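Local atomic coordinates of hydrogenase maturation factor (Thermoanaerobacter tengcongensis, PDB entry 3VTI), a protein that probably transfers the carbamoyl group of carbamoyl phosphate to the C-terminal cysteine of HypE during [NiFe] hydrogenase maturation. Residues V42-S47 / K99-F104. Sequence-based numbering, arbitrary orientation.
Sequences VYNNSS and KEDGGF
The carboxylate of D101 reaches back to the amide of N44, and ND2 of N44 donates to OD2 of D101 at 2.9 Å. OD2 lies close to the N44 amide plane and is met almost along its own C-O direction, with an N-H...O angle of 157°; the two flat groups stand nearly upright to each other, their planes 81° apart. CG of N44 stands anti to its carbonyl carbon (chi1 -66°), which helps swing the amide toward the loop. The same OD2 also receives a water that accepts from the backbone N of N44, so OD2 of D101 grips N44 directly at its side-chain amide and, through the water, at its backbone N. Here strand 39-45 of the acylphosphatase-like domain, whose fold sets a mixed five-stranded sheet against helices, runs into the turn toward strand 48-55, and the loop leaving strand 93-95 folds over it. N44 and R26 are the predicted acylphosphatase active-site pair; D101 makes a long, weak ion pair with R26, a second-shell position consistent with steadying N44. Alongside, E100 lies over the backbone between N45 and S46 rather than bonding to it: its CG sits 3.5 Å from N of S46, and OE2 comes 3.7 Å from CA of S46. The E100 side chain bends at chi2, and its OE1 forms a salt bridge with NZ of K99 at 2.6 Å, through the anti lone pair, the one facing away from OE2. With an alanine in place of E100, CG and the carboxylate are gone, which is likely to leave the N45-S46 peptide less covered and the K99 ammonium without this mate. The side chain of Q21, from the loop before helix 25-35, bonds through NE2 to O of E100 and through OE1 to N of G103.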
loop_
_atom_site.group_PDB
_atom_site.type_symbol
_atom_site.label_atom_id
_atom_site.label_comp_id
_atom_site.label_asym_id
_atom_site.label_seq_id
_atom_site.Cartn_x
_atom_site.Cartn_y
_atom_site.Cartn_z
ATOM N N VAL A 42 66.197 21.833 -47.832
ATOM C CA VAL A 42 65.050 21.444 -47.011
ATOM C C VAL A 42 65.427 20.214 -46.179
ATOM O O VAL A 42 66.160 19.342 -46.658
ATOM C CB VAL A 42 63.776 21.149 -47.872
ATOM C CG1 VAL A 42 64.006 19.997 -48.863
ATOM C CG2 VAL A 42 62.566 20.866 -46.984
ATOM N N TYR A 43 64.944 20.167 -44.936
ATOM C CA TYR A 43 65.087 18.992 -44.066
ATOM C C TYR A 43 64.073 19.001 -42.926
ATOM O O TYR A 43 63.466 20.031 -42.628
ATOM C CB TYR A 43 66.522 18.844 -43.517
ATOM C CG TYR A 43 66.970 19.939 -42.578
ATOM C CD1 TYR A 43 67.804 20.954 -43.021
ATOM C CD2 TYR A 43 66.561 19.954 -41.242
ATOM C CE1 TYR A 43 68.225 21.958 -42.156
ATOM C CE2 TYR A 43 66.964 20.946 -40.383
ATOM C CZ TYR A 43 67.793 21.944 -40.846
ATOM O OH TYR A 43 68.187 22.933 -40.005
ATOM N N ASN A 44 63.907 17.845 -42.287
ATOM C CA ASN A 44 62.970 17.684 -41.172
ATOM C C ASN A 44 63.550 18.163 -39.850
ATOM O O ASN A 44 64.757 18.142 -39.652
ATOM C CB ASN A 44 62.544 16.215 -41.038
ATOM C CG ASN A 44 61.726 15.726 -42.226
ATOM O OD1 ASN A 44 60.731 16.323 -42.596
ATOM N ND2 ASN A 44 62.144 14.617 -42.814
ATOM N N ASN A 45 62.684 18.618 -38.959
ATOM C CA ASN A 45 63.035 18.824 -37.561
ATOM C C ASN A 45 61.876 18.380 -36.658
ATOM O O ASN A 45 60.847 17.918 -37.156
ATOM C CB ASN A 45 63.493 20.271 -37.296
ATOM C CG ASN A 45 62.461 21.314 -37.716
ATOM O OD1 ASN A 45 61.260 21.060 -37.725
ATOM N ND2 ASN A 45 62.938 22.510 -38.043
ATOM N N SER A 46 62.043 18.484 -35.344
ATOM C CA SER A 46 61.012 18.006 -34.419
ATOM C C SER A 46 59.646 18.674 -34.618
ATOM O O SER A 46 58.607 18.015 -34.511
ATOM C CB SER A 46 61.480 18.151 -32.977
ATOM O OG SER A 46 61.849 19.489 -32.710
ATOM N N SER A 47 59.650 19.969 -34.937
ATOM C CA SER A 47 58.409 20.755 -35.111
ATOM C C SER A 47 57.723 20.538 -36.475
ATOM O O SER A 47 56.521 20.811 -36.636
ATOM C CB SER A 47 58.706 22.249 -34.924
ATOM O OG SER A 47 59.638 22.479 -33.870
ATOM N N LYS A 99 68.242 13.799 -38.022
ATOM C CA LYS A 99 67.979 12.773 -37.021
ATOM C C LYS A 99 66.473 12.504 -36.916
ATOM O O LYS A 99 66.059 11.432 -36.492
ATOM C CB LYS A 99 68.582 13.153 -35.659
ATOM C CG LYS A 99 67.813 14.203 -34.886
ATOM C CD LYS A 99 68.463 14.531 -33.560
ATOM C CE LYS A 99 67.415 14.917 -32.518
ATOM N NZ LYS A 99 66.401 15.896 -33.032
ATOM N N GLU A 100 65.666 13.475 -37.333
ATOM C CA GLU A 100 64.206 13.356 -37.296
ATOM C C GLU A 100 63.616 12.556 -38.464
ATOM O O GLU A 100 62.415 12.270 -38.470
ATOM C CB GLU A 100 63.560 14.746 -37.214
ATOM C CG GLU A 100 63.905 15.530 -35.943
ATOM C CD GLU A 100 63.355 14.894 -34.667
ATOM O OE1 GLU A 100 64.128 14.758 -33.697
ATOM O OE2 GLU A 100 62.156 14.526 -34.632
ATOM N N ASP A 101 64.459 12.181 -39.430
ATOM C CA ASP A 101 64.031 11.400 -40.601
ATOM C C ASP A 101 63.395 10.075 -40.215
ATOM O O ASP A 101 63.822 9.433 -39.250
ATOM C CB ASP A 101 65.212 11.103 -41.526
ATOM C CG ASP A 101 65.467 12.200 -42.526
ATOM O OD1 ASP A 101 66.484 12.105 -43.247
ATOM O OD2 ASP A 101 64.663 13.152 -42.592
ATOM N N GLY A 102 62.402 9.658 -40.996
ATOM C CA GLY A 102 61.695 8.409 -40.734
ATOM C C GLY A 102 60.896 8.569 -39.464
ATOM O O GLY A 102 61.164 7.902 -38.455
ATOM N N GLY A 103 59.922 9.476 -39.520
ATOM C CA GLY A 103 59.144 9.859 -38.352
ATOM C C GLY A 103 57.676 9.538 -38.513
ATOM O O GLY A 103 56.814 10.371 -38.193
ATOM N N PHE A 104 57.400 8.331 -39.030
ATOM C CA PHE A 104 56.039 7.746 -39.094
ATOM C C PHE A 104 55.119 8.671 -39.922
ATOM O O PHE A 104 55.649 9.286 -40.867
ATOM C CB PHE A 104 55.589 7.408 -37.671
ATOM C CG PHE A 104 56.688 6.759 -36.845
ATOM C CD1 PHE A 104 57.249 7.426 -35.750
ATOM C CD2 PHE A 104 57.206 5.507 -37.206
ATOM C CE1 PHE A 104 58.284 6.843 -34.997
ATOM C CE2 PHE A 104 58.242 4.916 -36.464
ATOM C CZ PHE A 104 58.782 5.586 -35.358
HETATM O O HOH W 1 65.302 15.793 -43.701
#